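Local coordinates for esterase D (Cellvibrio japonicus, PDB 2W87), which probably hydrolyses feruloyl ester bonds in plant cell-wall polysaccharides and carries, as the piece described here, a family 35 carbohydrate-binding module that binds glucuronic acid aided by calcium, at residues Leu2-Ala7 with Trp43-Thr48; Phe11-Gly16 with Gly38-Trp43; Gly16-Asn21 with Gly29-Asn34; Asn66-Leu71 with Thr82-Thr87; Val72-Ser77 with Asn107-Leu112. All coordinates share one frame; numbering follows the deposited sequence.

Contact 1. Residues Leu2-Ala7 with Trp43-Thr48; sequences LLLQEA and WAIDAT. With CA (calcium ion), chain D.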
# COMPACT_ATOMS: atom_id res chain seq x y z
N LEU A 2 0.13 -0.85 13.39
CA LEU A 2 1.22 -1.49 12.70
C LEU A 2 1.62 -0.59 11.52
O LEU A 2 0.80 -0.32 10.66
CB LEU A 2 0.75 -2.83 12.20
CG LEU A 2 1.75 -3.72 11.50
CD1 LEU A 2 2.90 -4.09 12.45
CD2 LEU A 2 1.04 -4.95 11.00
N LEU A 3 2.87 -0.14 11.51
CA LEU A 3 3.35 0.74 10.44
C LEU A 3 4.37 -0.02 9.61
O LEU A 3 5.47 -0.33 10.07
CB LEU A 3 3.95 2.02 11.01
CG LEU A 3 4.53 3.02 10.00
CD1 LEU A 3 3.49 3.42 8.95
CD2 LEU A 3 5.09 4.25 10.72
N LEU A 4 3.99 -0.33 8.38
CA LEU A 4 4.81 -1.15 7.49
C LEU A 4 5.55 -0.27 6.51
O LEU A 4 4.95 0.47 5.71
CB LEU A 4 3.95 -2.20 6.76
CG LEU A 4 3.13 -3.10 7.68
CD1 LEU A 4 2.21 -3.98 6.87
CD2 LEU A 4 4.07 -3.95 8.57
N GLN A 5 6.86 -0.38 6.60
CA GLN A 5 7.81 0.30 5.73
C GLN A 5 8.51 -0.73 4.82
O GLN A 5 8.67 -1.88 5.19
CB GLN A 5 8.89 1.01 6.55
CG GLN A 5 8.39 2.09 7.49
CD GLN A 5 8.02 3.38 6.80
OE1 GLN A 5 8.13 3.50 5.59
NE2 GLN A 5 7.60 4.38 7.59
N GLU A 6 8.93 -0.27 3.64
CA GLU A 6 9.92 -0.97 2.85
C GLU A 6 11.08 -1.43 3.72
O GLU A 6 11.43 -0.76 4.71
CB GLU A 6 10.44 -0.06 1.74
CG GLU A 6 11.20 1.19 2.24
CD GLU A 6 10.31 2.27 2.87
OE1 GLU A 6 9.11 2.34 2.50
OE2 GLU A 6 10.78 3.07 3.74
N ALA A 7 11.65 -2.58 3.37
CA ALA A 7 12.86 -3.07 4.02
C ALA A 7 12.62 -3.46 5.46
O ALA A 7 13.57 -3.49 6.25
CB ALA A 7 13.93 -2.03 3.95
N TRP A 43 2.09 -6.21 0.79
CA TRP A 43 2.37 -6.37 2.21
C TRP A 43 1.70 -7.62 2.73
O TRP A 43 0.79 -8.17 2.10
CB TRP A 43 1.82 -5.20 3.03
CG TRP A 43 2.27 -3.84 2.60
CD1 TRP A 43 3.35 -3.19 3.04
CD2 TRP A 43 1.62 -2.99 1.66
NE1 TRP A 43 3.45 -1.96 2.42
CE2 TRP A 43 2.39 -1.81 1.58
CE3 TRP A 43 0.46 -3.10 0.89
CZ2 TRP A 43 2.03 -0.75 0.76
CZ3 TRP A 43 0.11 -2.03 0.08
CH2 TRP A 43 0.89 -0.89 0.01
N ALA A 44 2.10 -8.03 3.93
CA ALA A 44 1.50 -9.19 4.58
C ALA A 44 1.24 -8.85 6.04
O ALA A 44 2.14 -8.39 6.75
CB ALA A 44 2.40 -10.39 4.50
N ILE A 45 0.01 -9.11 6.48
CA ILE A 45 -0.41 -8.79 7.85
C ILE A 45 -1.00 -10.04 8.48
O ILE A 45 -1.85 -10.68 7.88
CB ILE A 45 -1.52 -7.72 7.83
CG1 ILE A 45 -1.05 -6.45 7.08
CG2 ILE A 45 -1.93 -7.38 9.22
CD1 ILE A 45 -2.25 -5.69 6.46
N ASP A 46 -0.55 -10.38 9.69
CA ASP A 46 -1.14 -11.46 10.45
C ASP A 46 -2.12 -10.83 11.44
O ASP A 46 -1.74 -9.92 12.16
CB ASP A 46 -0.08 -12.27 11.18
CG ASP A 46 -0.69 -13.44 11.95
OD1 ASP A 46 -0.80 -14.54 11.35
OD2 ASP A 46 -1.12 -13.23 13.12
N ALA A 47 -3.35 -11.33 11.45
CA ALA A 47 -4.40 -10.82 12.34
C ALA A 47 -4.82 -11.94 13.28
O ALA A 47 -5.09 -13.04 12.84
CB ALA A 47 -5.60 -10.33 11.52
N THR A 48 -4.87 -11.67 14.59
CA THR A 48 -5.19 -12.76 15.52
C THR A 48 -6.67 -13.11 15.43
O THR A 48 -7.04 -14.22 15.75
CB THR A 48 -4.82 -12.41 16.97
OG1 THR A 48 -5.59 -11.30 17.39
CG2 THR A 48 -3.33 -12.10 17.11
CA CA D . 8.71 4.49 3.66
O HOH W 1 5.27 0.11 2.80
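Strands 2-5 and 43-47 run nearly antiparallel, at 155°, but their axes stay 9.1 Å apart, so Leu4 and Leu2 meet Trp43 and Ile45 through side chains and no direct hydrogen bond joins the two backbones. Leu4 does most of the touching. Its CB sits 3.9 Å from Trp43 CD1, approaching the indole obliquely. Leu4 CD1 touches both Trp43 CB and Ile45, 4.1 Å from Ile45 CG1. At the other end Leu2 CD2 rests on Ile45 CG2 at 4.2 Å. The indole nitrogen is served by a water bridge: a water lies in the ring plane at its edge, accepts from Trp43 NE1 at 2.8 Å and donates to Leu4 O at 2.9 Å, linking the two layers. Beyond Leu4 the chain turns to the metal, and Glu6 holds a calcium ion with both carboxylate oxygens, OE1 and OE2, each at 2.5 Å. Gln5, Thr26, Gly29 and Asp124 complete this site. Leu2 and Leu4 pair by backbone with strand 122-129, whereas Trp43 pairs with Val110 of strand 106-114; two sheets packed face to face through such apolar side chains form the core of the beta-sandwich typical of these carbohydrate-binding modules.

Contact 2. Residues Phe11-Gly16 with Gly38-Trp43; sequences FCRVDG and GAAVVW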
# COMPACT_ATOMS: atom_id res chain seq x y z
N PHE A 11 6.69 -6.13 4.64
CA PHE A 11 6.77 -5.60 3.26
C PHE A 11 7.21 -6.76 2.38
O PHE A 11 8.26 -7.36 2.64
CB PHE A 11 7.75 -4.44 3.15
CG PHE A 11 7.73 -3.77 1.78
CD1 PHE A 11 6.89 -2.70 1.54
CD2 PHE A 11 8.52 -4.23 0.77
CE1 PHE A 11 6.86 -2.06 0.33
CE2 PHE A 11 8.47 -3.61 -0.49
CZ PHE A 11 7.63 -2.53 -0.71
N CYS A 12 6.44 -7.07 1.36
CA CYS A 12 6.70 -8.25 0.56
C CYS A 12 7.34 -7.99 -0.80
O CYS A 12 8.24 -8.72 -1.21
CB CYS A 12 5.41 -9.07 0.37
SG CYS A 12 4.82 -9.73 1.91
N ARG A 13 6.84 -7.02 -1.53
CA ARG A 13 7.24 -6.87 -2.91
C ARG A 13 6.80 -5.54 -3.47
O ARG A 13 5.80 -4.99 -3.04
CB ARG A 13 6.62 -7.97 -3.80
CG ARG A 13 7.18 -8.02 -5.19
CD ARG A 13 6.52 -9.04 -6.05
NE ARG A 13 5.41 -8.51 -6.82
CZ ARG A 13 4.13 -8.79 -6.60
NH1 ARG A 13 3.77 -9.60 -5.60
NH2 ARG A 13 3.19 -8.25 -7.38
N VAL A 14 7.62 -5.01 -4.38
CA VAL A 14 7.19 -3.95 -5.31
C VAL A 14 7.59 -4.37 -6.73
O VAL A 14 8.70 -4.84 -6.96
CB VAL A 14 7.77 -2.57 -4.98
CG1 VAL A 14 9.29 -2.60 -4.86
CG2 VAL A 14 7.31 -1.51 -6.02
N ASP A 15 6.63 -4.25 -7.65
CA ASP A 15 6.93 -4.38 -9.08
C ASP A 15 7.47 -3.04 -9.53
O ASP A 15 6.72 -2.15 -9.96
CB ASP A 15 5.68 -4.75 -9.85
CG ASP A 15 5.08 -6.06 -9.38
OD1 ASP A 15 5.89 -7.01 -9.16
OD2 ASP A 15 3.82 -6.12 -9.20
N GLY A 16 8.78 -2.90 -9.42
CA GLY A 16 9.43 -1.59 -9.54
C GLY A 16 10.64 -1.54 -8.63
O GLY A 16 11.37 -2.50 -8.53
N GLY A 38 -1.48 -2.70 -13.39
CA GLY A 38 -1.29 -3.90 -12.61
C GLY A 38 -0.05 -3.91 -11.74
O GLY A 38 0.07 -4.75 -10.85
N ALA A 39 0.89 -3.01 -11.98
CA ALA A 39 2.09 -2.96 -11.13
C ALA A 39 1.67 -2.75 -9.67
O ALA A 39 0.85 -1.89 -9.36
CB ALA A 39 3.05 -1.88 -11.61
N ALA A 40 2.26 -3.55 -8.77
CA ALA A 40 1.79 -3.64 -7.40
C ALA A 40 2.83 -3.37 -6.31
O ALA A 40 4.07 -3.43 -6.54
CB ALA A 40 1.11 -4.98 -7.16
N VAL A 41 2.29 -3.04 -5.13
CA VAL A 41 3.04 -3.08 -3.88
C VAL A 41 2.31 -4.08 -3.04
O VAL A 41 1.06 -4.09 -3.00
CB VAL A 41 3.12 -1.70 -3.17
CG1 VAL A 41 4.00 -1.80 -1.90
CG2 VAL A 41 3.67 -0.66 -4.13
N VAL A 42 3.07 -4.94 -2.35
CA VAL A 42 2.48 -6.04 -1.58
C VAL A 42 3.02 -6.09 -0.15
O VAL A 42 4.24 -5.99 0.07
CB VAL A 42 2.69 -7.43 -2.26
CG1 VAL A 42 1.96 -8.54 -1.51
CG2 VAL A 42 2.27 -7.40 -3.73
N TRP A 43 2.09 -6.21 0.79
CA TRP A 43 2.37 -6.37 2.21
C TRP A 43 1.70 -7.62 2.73
O TRP A 43 0.79 -8.17 2.10
CB TRP A 43 1.82 -5.20 3.03
CG TRP A 43 2.27 -3.84 2.60
CD1 TRP A 43 3.35 -3.19 3.04
CD2 TRP A 43 1.62 -2.99 1.66
NE1 TRP A 43 3.45 -1.96 2.42
CE2 TRP A 43 2.39 -1.81 1.58
CE3 TRP A 43 0.46 -3.10 0.89
CZ2 TRP A 43 2.03 -0.75 0.76
CZ3 TRP A 43 0.11 -2.03 0.08
CH2 TRP A 43 0.89 -0.89 0.01
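Phe11 has CG anti to its backbone N (chi1 -173°), and the ring beyond it meets Trp43 and Val41; Asp15 has CG anti to its carbonyl carbon. The edge of Phe11 is turned to the face of the Trp43 five-membered ring in an offset T-shaped pair, centroids 5.4 Å apart and planes at 86°. Val41 CG1 touches both rings: it lies 3.6 Å from Phe11 CE1 and above one indole face, toward the rim. The strands form a classic beta bulge, in which the N-H groups of Cys12 and Arg13 both bind Val42 O, from the same face of its carbonyl plane. The Arg13 guanidinium lays one face on Val42, NH1 3.3 Å from Val42 CG2, and grips Asp15 side-on in a salt bridge: NE bonds OD1 at 2.8 Å, from above the carboxylate plane, and NH2 bonds OD2 at 2.9 Å. Asp15 OD2 is met on its anti side by Ala40 N at 3.0 Å, so the carboxylate is held from both segments. Cys12 is disulfide-bonded to Cys138. On its other edge strand 40-47 pairs with strand 106-114; Val14 and Val41 lean on Ala31 of strand 30-33, and Val41 and Trp43 on Ile123 of strand 122-129.

Contact 3. Residues Gly16-Asn21 with Gly29-Asn34; sequences GTIDNN and GFANTN. With CA (calcium ion), chain C; CA (calcium ion), chain D; GCU (alpha-D-glucopyranuronic acid), chain E.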
# COMPACT_ATOMS: atom_id res chain seq x y z
N GLY A 16 8.78 -2.90 -9.42
CA GLY A 16 9.43 -1.59 -9.54
C GLY A 16 10.64 -1.54 -8.63
O GLY A 16 11.37 -2.50 -8.53
N THR A 17 10.85 -0.42 -7.95
CA THR A 17 12.01 -0.24 -7.10
C THR A 17 11.63 0.38 -5.78
O THR A 17 10.56 0.95 -5.67
CB THR A 17 13.09 0.67 -7.77
OG1 THR A 17 12.50 1.89 -8.25
CG2 THR A 17 13.78 -0.04 -8.91
N ILE A 18 12.53 0.26 -4.80
CA ILE A 18 12.48 1.07 -3.61
C ILE A 18 13.44 2.25 -3.79
O ILE A 18 14.62 2.06 -4.00
CB ILE A 18 12.85 0.28 -2.35
CG1 ILE A 18 11.89 -0.89 -2.20
CG2 ILE A 18 12.76 1.19 -1.11
CD1 ILE A 18 10.49 -0.45 -1.89
N ASP A 19 12.89 3.47 -3.71
CA ASP A 19 13.62 4.67 -4.04
C ASP A 19 13.62 5.61 -2.84
O ASP A 19 12.86 5.44 -1.87
CB ASP A 19 12.97 5.40 -5.22
CG ASP A 19 13.06 4.65 -6.51
OD1 ASP A 19 13.62 3.53 -6.56
OD2 ASP A 19 12.57 5.22 -7.51
N ASN A 20 14.47 6.63 -2.94
CA ASN A 20 14.61 7.63 -1.88
C ASN A 20 15.06 8.99 -2.42
O ASN A 20 15.61 9.80 -1.67
CB ASN A 20 15.64 7.15 -0.88
CG ASN A 20 17.02 6.92 -1.52
OD1 ASN A 20 17.27 7.24 -2.71
ND2 ASN A 20 17.91 6.34 -0.75
N ASN A 21 14.79 9.25 -3.69
CA ASN A 21 15.27 10.46 -4.37
C ASN A 21 14.28 11.62 -4.39
O ASN A 21 14.47 12.59 -5.13
CB ASN A 21 15.67 10.12 -5.81
CG ASN A 21 14.50 9.66 -6.65
OD1 ASN A 21 13.58 9.03 -6.13
ND2 ASN A 21 14.51 9.99 -7.94
N GLY A 29 12.77 4.78 2.55
CA GLY A 29 12.37 5.22 1.22
C GLY A 29 10.88 5.06 0.93
O GLY A 29 10.04 5.21 1.81
N PHE A 30 10.59 4.75 -0.32
CA PHE A 30 9.22 4.56 -0.78
C PHE A 30 9.22 3.59 -1.94
O PHE A 30 10.24 3.40 -2.61
CB PHE A 30 8.61 5.90 -1.19
CG PHE A 30 9.44 6.69 -2.18
CD1 PHE A 30 9.36 6.45 -3.54
CD2 PHE A 30 10.29 7.69 -1.74
CE1 PHE A 30 10.10 7.19 -4.43
CE2 PHE A 30 11.03 8.43 -2.62
CZ PHE A 30 10.94 8.19 -3.97
N ALA A 31 8.10 2.91 -2.14
CA ALA A 31 7.97 1.96 -3.25
C ALA A 31 7.55 2.74 -4.50
O ALA A 31 6.54 3.47 -4.50
CB ALA A 31 6.94 0.88 -2.91
N ASN A 32 8.31 2.56 -5.57
CA ASN A 32 8.05 3.19 -6.86
C ASN A 32 7.71 2.13 -7.90
O ASN A 32 8.59 1.44 -8.40
CB ASN A 32 9.30 3.95 -7.30
CG ASN A 32 9.18 4.54 -8.68
OD1 ASN A 32 8.13 4.44 -9.33
ND2 ASN A 32 10.27 5.18 -9.15
N THR A 33 6.43 1.97 -8.21
CA THR A 33 6.02 0.96 -9.20
C THR A 33 6.48 1.33 -10.61
O THR A 33 6.55 2.51 -10.97
CB THR A 33 4.49 0.77 -9.28
OG1 THR A 33 3.84 2.02 -9.56
CG2 THR A 33 3.96 0.17 -7.98
N ASN A 34 6.79 0.29 -11.39
CA ASN A 34 6.78 0.38 -12.83
C ASN A 34 5.57 1.16 -13.29
O ASN A 34 4.51 1.06 -12.68
CB ASN A 34 6.63 -1.03 -13.43
CG ASN A 34 7.85 -1.92 -13.18
OD1 ASN A 34 8.97 -1.42 -13.07
ND2 ASN A 34 7.63 -3.25 -13.13
CA CA C . 6.48 4.90 -10.93
CA CA D . 8.71 4.49 3.66
C1 GCU E . 9.27 10.22 -12.01
C2 GCU E . 9.45 10.27 -10.50
C3 GCU E . 9.25 8.87 -9.92
C4 GCU E . 7.83 8.44 -10.24
C5 GCU E . 7.64 8.48 -11.76
C6 GCU E . 6.23 8.12 -12.18
O1 GCU E . 10.24 9.30 -12.51
O2 GCU E . 10.77 10.71 -10.20
O3 GCU E . 9.46 8.86 -8.51
O4 GCU E . 7.57 7.08 -9.79
O5 GCU E . 7.89 9.80 -12.25
O6A GCU E . 5.76 7.08 -11.69
O6B GCU E . 5.61 8.85 -13.00
O HOH W 2 4.07 4.42 -11.22
O HOH W 3 8.41 4.78 -12.40
O HOH W 4 5.31 5.11 -8.76
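The ring of Phe30 has Asp19 O over one face, 3.4 Å above its plane and offset toward the rim, and Asn21 OD1 at its edge, 3.5 Å from Phe30 CZ. Asp19 CB presses on the ring, 3.5 Å from CE1. The other flat groups are the Asp19 carboxylate and the Asn32 amide, whose planes stand 89° apart. Asn32 ND2 gives a nearly straight bond (176°) to Asp19 OD2; the acceptor lies in the amide plane, but the nitrogen stands above the carboxylate plane. Thr17 OG1 donates to the other oxygen, OD1, on its syn side, so both carboxylate oxygens are held.

The backbones are the two arms of an antiparallel beta hairpin, in which Thr17 with Asn32 and Asp19 with Phe30 are hydrogen-bonded pairs. One end of the hairpin carries the calcium-containing glucuronic acid site of this module. Asn32 has CG anti to its backbone N (chi1 175°), and OD1 of the amide beyond binds one calcium at 2.3 Å; Thr33 O binds it at 2.4 Å. Asn35 and three waters add to the shell, and glucuronic acid completes it through O4 and the carboxylate atom O6A, 2.4 Å from the ion. Asp19 is thus a second-shell residue, fixing the rotation of the Asn32 amide and probably polarising it. At the hairpin's other end Gly29 O binds the second calcium, 2.4 Å away.

Contact 4. Residues Asn66-Leu71 with Thr82-Thr87; sequences NRNGSL and TVSLPT. With GCU (alpha-D-glucopyranuronic acid), chain E.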
# COMPACT_ATOMS: atom_id res chain seq x y z
N ASN A 66 -5.19 11.08 -11.39
CA ASN A 66 -5.33 10.02 -10.39
C ASN A 66 -4.60 8.79 -10.88
O ASN A 66 -4.58 8.52 -12.09
CB ASN A 66 -6.79 9.64 -10.19
CG ASN A 66 -7.52 10.54 -9.21
OD1 ASN A 66 -7.45 11.76 -9.30
ND2 ASN A 66 -8.26 9.92 -8.30
N ARG A 67 -4.03 8.05 -9.93
CA ARG A 67 -3.44 6.76 -10.20
C ARG A 67 -4.08 5.76 -9.22
O ARG A 67 -3.40 5.20 -8.33
CB ARG A 67 -1.95 6.86 -10.00
CG ARG A 67 -1.27 7.70 -11.01
CD ARG A 67 0.21 7.58 -10.84
NE ARG A 67 0.94 8.44 -11.76
CZ ARG A 67 2.25 8.35 -11.98
NH1 ARG A 67 2.97 7.44 -11.35
NH2 ARG A 67 2.83 9.17 -12.85
N ASN A 68 -5.39 5.57 -9.36
CA ASN A 68 -6.14 4.74 -8.42
C ASN A 68 -5.58 3.33 -8.41
O ASN A 68 -4.96 2.88 -9.39
CB ASN A 68 -7.61 4.70 -8.78
CG ASN A 68 -8.31 6.00 -8.53
OD1 ASN A 68 -7.70 6.99 -8.09
ND2 ASN A 68 -9.60 6.03 -8.81
N GLY A 69 -5.79 2.67 -7.29
CA GLY A 69 -5.36 1.30 -7.10
C GLY A 69 -6.51 0.36 -6.77
O GLY A 69 -7.58 0.75 -6.27
N SER A 70 -6.29 -0.89 -7.11
CA SER A 70 -7.13 -1.98 -6.67
C SER A 70 -6.41 -2.59 -5.47
O SER A 70 -5.22 -2.80 -5.52
CB SER A 70 -7.27 -3.01 -7.79
OG SER A 70 -7.75 -4.22 -7.28
N LEU A 71 -7.13 -2.85 -4.40
CA LEU A 71 -6.50 -3.44 -3.22
C LEU A 71 -7.20 -4.75 -2.96
O LEU A 71 -8.40 -4.77 -2.73
CB LEU A 71 -6.61 -2.51 -2.01
CG LEU A 71 -5.81 -3.05 -0.80
CD1 LEU A 71 -5.19 -1.95 0.02
CD2 LEU A 71 -6.65 -3.95 0.07
N THR A 82 -11.25 -0.65 -3.72
CA THR A 82 -10.75 0.40 -4.60
C THR A 82 -10.12 1.48 -3.73
O THR A 82 -10.69 1.82 -2.71
CB THR A 82 -11.88 0.98 -5.46
OG1 THR A 82 -12.91 1.51 -4.60
CG2 THR A 82 -12.48 -0.11 -6.36
N VAL A 83 -8.94 2.00 -4.12
CA VAL A 83 -8.26 3.05 -3.37
C VAL A 83 -8.06 4.23 -4.30
O VAL A 83 -7.45 4.09 -5.35
CB VAL A 83 -6.89 2.58 -2.82
CG1 VAL A 83 -6.22 3.67 -2.02
CG2 VAL A 83 -7.05 1.33 -1.95
N SER A 84 -8.61 5.37 -3.94
CA SER A 84 -8.50 6.58 -4.75
C SER A 84 -7.21 7.29 -4.41
O SER A 84 -6.96 7.57 -3.24
CB SER A 84 -9.66 7.52 -4.46
OG SER A 84 -10.89 6.90 -4.74
N LEU A 85 -6.43 7.62 -5.43
CA LEU A 85 -5.10 8.19 -5.27
C LEU A 85 -4.91 9.39 -6.21
O LEU A 85 -4.22 9.33 -7.22
CB LEU A 85 -4.07 7.09 -5.53
CG LEU A 85 -4.10 5.91 -4.53
CD1 LEU A 85 -3.19 4.74 -5.01
CD2 LEU A 85 -3.69 6.34 -3.14
N PRO A 86 -5.52 10.52 -5.85
CA PRO A 86 -5.42 11.74 -6.64
C PRO A 86 -4.03 12.36 -6.61
O PRO A 86 -3.18 11.96 -5.83
CB PRO A 86 -6.48 12.67 -6.00
CG PRO A 86 -6.64 12.15 -4.62
CD PRO A 86 -6.38 10.68 -4.67
N THR A 87 -3.79 13.32 -7.49
CA THR A 87 -2.50 13.98 -7.48
C THR A 87 -2.28 14.66 -6.13
O THR A 87 -3.23 15.09 -5.47
CB THR A 87 -2.38 15.01 -8.60
OG1 THR A 87 -1.14 15.70 -8.45
CG2 THR A 87 -3.54 16.00 -8.55
C1 GCU E . 9.27 10.22 -12.01
C2 GCU E . 9.45 10.27 -10.50
C3 GCU E . 9.25 8.87 -9.92
C4 GCU E . 7.83 8.44 -10.24
C5 GCU E . 7.64 8.48 -11.76
C6 GCU E . 6.23 8.12 -12.18
O1 GCU E . 10.24 9.30 -12.51
O2 GCU E . 10.77 10.71 -10.20
O3 GCU E . 9.46 8.86 -8.51
O4 GCU E . 7.57 7.08 -9.79
O5 GCU E . 7.89 9.80 -12.25
O6A GCU E . 5.76 7.08 -11.69
O6B GCU E . 5.61 8.85 -13.00
O HOH W 5 -5.92 14.00 -9.36
O HOH W 6 -11.42 8.50 -7.75
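This is an antiparallel beta hairpin continued by loop pairing: strand 69-73 meets strand 80-83 at the sheet margin, and the two segments stay together past the strands, toward the sugar site. Gly69 and Val83 form a hydrogen-bonded pair, with N-H to O bonds in both directions. On the face shared with Val83, Leu71 CB packs 3.9 Å from Val83 CG2, and the two side chains face the core against strands 51-60 and 106-114. Beyond the strands an asparagine takes over from the backbone: Asn68 OD1 accepts from Leu85 N at 3.0 Å, with the donor above the carbonyl plane, and also from Asn66 ND2 at 3.0 Å. Two donors therefore grip Asn68 OD1. The Asn66 side chain crosses Pro86 at a slant, OD1 3.3 Å from Pro86 CA, and a water links this oxygen to Thr87 N.

Between these asparagines Arg67 is anchored by its N, bonded to Leu85 O at 3.0 Å, while Leu85 CB and CD1 both press on Arg67 O, a buried oxygen with no hydrogen-bonding partner in the model. The side chain then leaves the hairpin. Extended from CG to NE (chi2 -172°, chi3 -177°), it reaches glucuronic acid, and Glu118 forms a salt bridge with NH2. The guanidinium meets the sugar carboxylate nearly in its own plane: Arg67 NH1 binds O6A and Arg67 NH2 binds O6B, each at 2.8 Å.

Contact 5. Residues Val72-Ser77 with Asn107-Leu112; sequences VINGGS and NNIVQL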
# COMPACT_ATOMS: atom_id res chain seq x y z
N VAL A 72 -6.45 -5.85 -3.00
CA VAL A 72 -7.04 -7.19 -2.82
C VAL A 72 -6.37 -7.89 -1.65
O VAL A 72 -5.19 -7.68 -1.37
CB VAL A 72 -7.00 -8.07 -4.10
CG1 VAL A 72 -7.70 -7.36 -5.26
CG2 VAL A 72 -5.55 -8.46 -4.50
N ILE A 73 -7.14 -8.71 -0.95
CA ILE A 73 -6.63 -9.49 0.16
C ILE A 73 -6.59 -10.95 -0.27
O ILE A 73 -7.59 -11.50 -0.75
CB ILE A 73 -7.48 -9.30 1.39
CG1 ILE A 73 -7.52 -7.82 1.78
CG2 ILE A 73 -6.97 -10.12 2.54
CD1 ILE A 73 -8.32 -7.54 3.03
N ASN A 74 -5.43 -11.56 -0.13
CA ASN A 74 -5.24 -12.95 -0.52
C ASN A 74 -5.65 -13.25 -1.96
O ASN A 74 -6.34 -14.23 -2.25
CB ASN A 74 -5.92 -13.85 0.50
CG ASN A 74 -5.21 -13.83 1.84
OD1 ASN A 74 -4.00 -13.52 1.92
ND2 ASN A 74 -5.94 -14.17 2.88
N GLY A 75 -5.17 -12.43 -2.87
CA GLY A 75 -5.32 -12.66 -4.31
C GLY A 75 -6.77 -12.55 -4.69
O GLY A 75 -7.22 -13.19 -5.65
N GLY A 76 -7.54 -11.80 -3.91
CA GLY A 76 -8.93 -11.56 -4.26
C GLY A 76 -9.89 -12.54 -3.61
O GLY A 76 -11.09 -12.30 -3.59
N SER A 77 -9.36 -13.62 -3.05
CA SER A 77 -10.18 -14.59 -2.35
C SER A 77 -10.83 -14.02 -1.10
O SER A 77 -11.90 -14.47 -0.72
CB SER A 77 -9.36 -15.81 -1.97
OG SER A 77 -9.04 -16.54 -3.13
N ASN A 107 -3.20 -15.03 8.02
CA ASN A 107 -2.38 -14.27 7.08
C ASN A 107 -3.23 -13.55 6.08
O ASN A 107 -4.17 -14.13 5.53
CB ASN A 107 -1.43 -15.19 6.32
CG ASN A 107 -0.18 -14.48 5.87
OD1 ASN A 107 0.48 -13.83 6.68
ND2 ASN A 107 0.16 -14.61 4.57
N ASN A 108 -2.89 -12.29 5.84
CA ASN A 108 -3.55 -11.44 4.86
C ASN A 108 -2.48 -10.81 3.99
O ASN A 108 -1.75 -9.92 4.47
CB ASN A 108 -4.30 -10.32 5.58
CG ASN A 108 -5.45 -10.83 6.41
OD1 ASN A 108 -6.61 -10.79 5.96
ND2 ASN A 108 -5.16 -11.25 7.65
N ILE A 109 -2.35 -11.29 2.75
CA ILE A 109 -1.46 -10.70 1.78
C ILE A 109 -2.26 -9.61 1.07
O ILE A 109 -3.27 -9.87 0.42
CB ILE A 109 -0.86 -11.75 0.80
CG1 ILE A 109 -0.03 -12.78 1.59
CG2 ILE A 109 -0.00 -11.10 -0.24
CD1 ILE A 109 0.42 -13.98 0.77
N VAL A 110 -1.83 -8.38 1.27
CA VAL A 110 -2.50 -7.21 0.74
C VAL A 110 -1.74 -6.70 -0.49
O VAL A 110 -0.58 -6.30 -0.39
CB VAL A 110 -2.56 -6.13 1.82
CG1 VAL A 110 -3.17 -4.85 1.25
CG2 VAL A 110 -3.34 -6.64 3.04
N GLN A 111 -2.37 -6.75 -1.65
CA GLN A 111 -1.76 -6.30 -2.90
C GLN A 111 -2.49 -5.07 -3.41
O GLN A 111 -3.69 -5.13 -3.71
CB GLN A 111 -1.77 -7.41 -3.95
CG GLN A 111 -1.24 -6.99 -5.30
CD GLN A 111 -0.88 -8.16 -6.24
OE1 GLN A 111 -0.64 -9.28 -5.81
NE2 GLN A 111 -0.85 -7.88 -7.55
N LEU A 112 -1.76 -3.96 -3.50
CA LEU A 112 -2.27 -2.74 -4.08
C LEU A 112 -1.68 -2.64 -5.50
O LEU A 112 -0.47 -2.55 -5.66
CB LEU A 112 -1.87 -1.55 -3.23
CG LEU A 112 -2.21 -0.17 -3.77
CD1 LEU A 112 -3.70 0.03 -3.71
CD2 LEU A 112 -1.45 0.95 -3.01
O HOH W 7 -2.16 -15.62 2.92
O HOH W 8 -3.34 -10.44 -2.44
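Asn74 makes three hydrogen bonds to the strand opposite. Its OD1 accepts from Ile109 N at 2.9 Å, nearly straight at 176° although the donor lies above the carbonyl plane; its ND2 gives to Asn107 O at 3.2 Å, with that oxygen in the amide plane; and its own backbone N binds Ile109 O at 2.8 Å. CG stands anti to the carbonyl carbon (chi1 -69°), and the amide beyond it faces strand 106-114. Two waters thicken the link: one joins Asn74 OD1 to Asn107 ND2, the other joins Gly75 N to Ile109 O. Further along, Val72 and Gln111 form a regular antiparallel hydrogen-bonded pair. Packing follows the two faces. The side chains of Val72 and Gln111 lie side by side, pointing the same way, and on the buried face Ile73 CG2 touches Asn108 OD1 at 3.5 Å, an oxygen already bonded to Val104 N. Past Asn74 the chain reverses in a type I' turn, Asn74 to Ser77, toward strand 80-83; ND2 also bonds Asn78 there. Asn74 has phi 53°, and its amide supplies an acceptor and a donor to strand 106-114, extending the pairing to Asn107 as the chain enters the turn.

Contact 3 is nested in the loop closed by contact 2, and contact 2 in that closed by contact 1; contacts 4 and 5 follow and interlock, their segments alternating. Strand 40-47 serves contacts 1 and 2, which share Trp43, and neighbours strand 106-114 of contact 5; strand 69-73, used by contacts 4 and 5, is next in the same sheet. Contact 1 packs this sheet against strand 2-5 of the other. Contacts 1 and 3, with centres 18 Å apart, both reach one calcium ion. Contacts 3 and 4, about 17 Å apart between centres and not touching, are joined by glucuronic acid, so the sugar site draws on two separate hairpins of the sandwich.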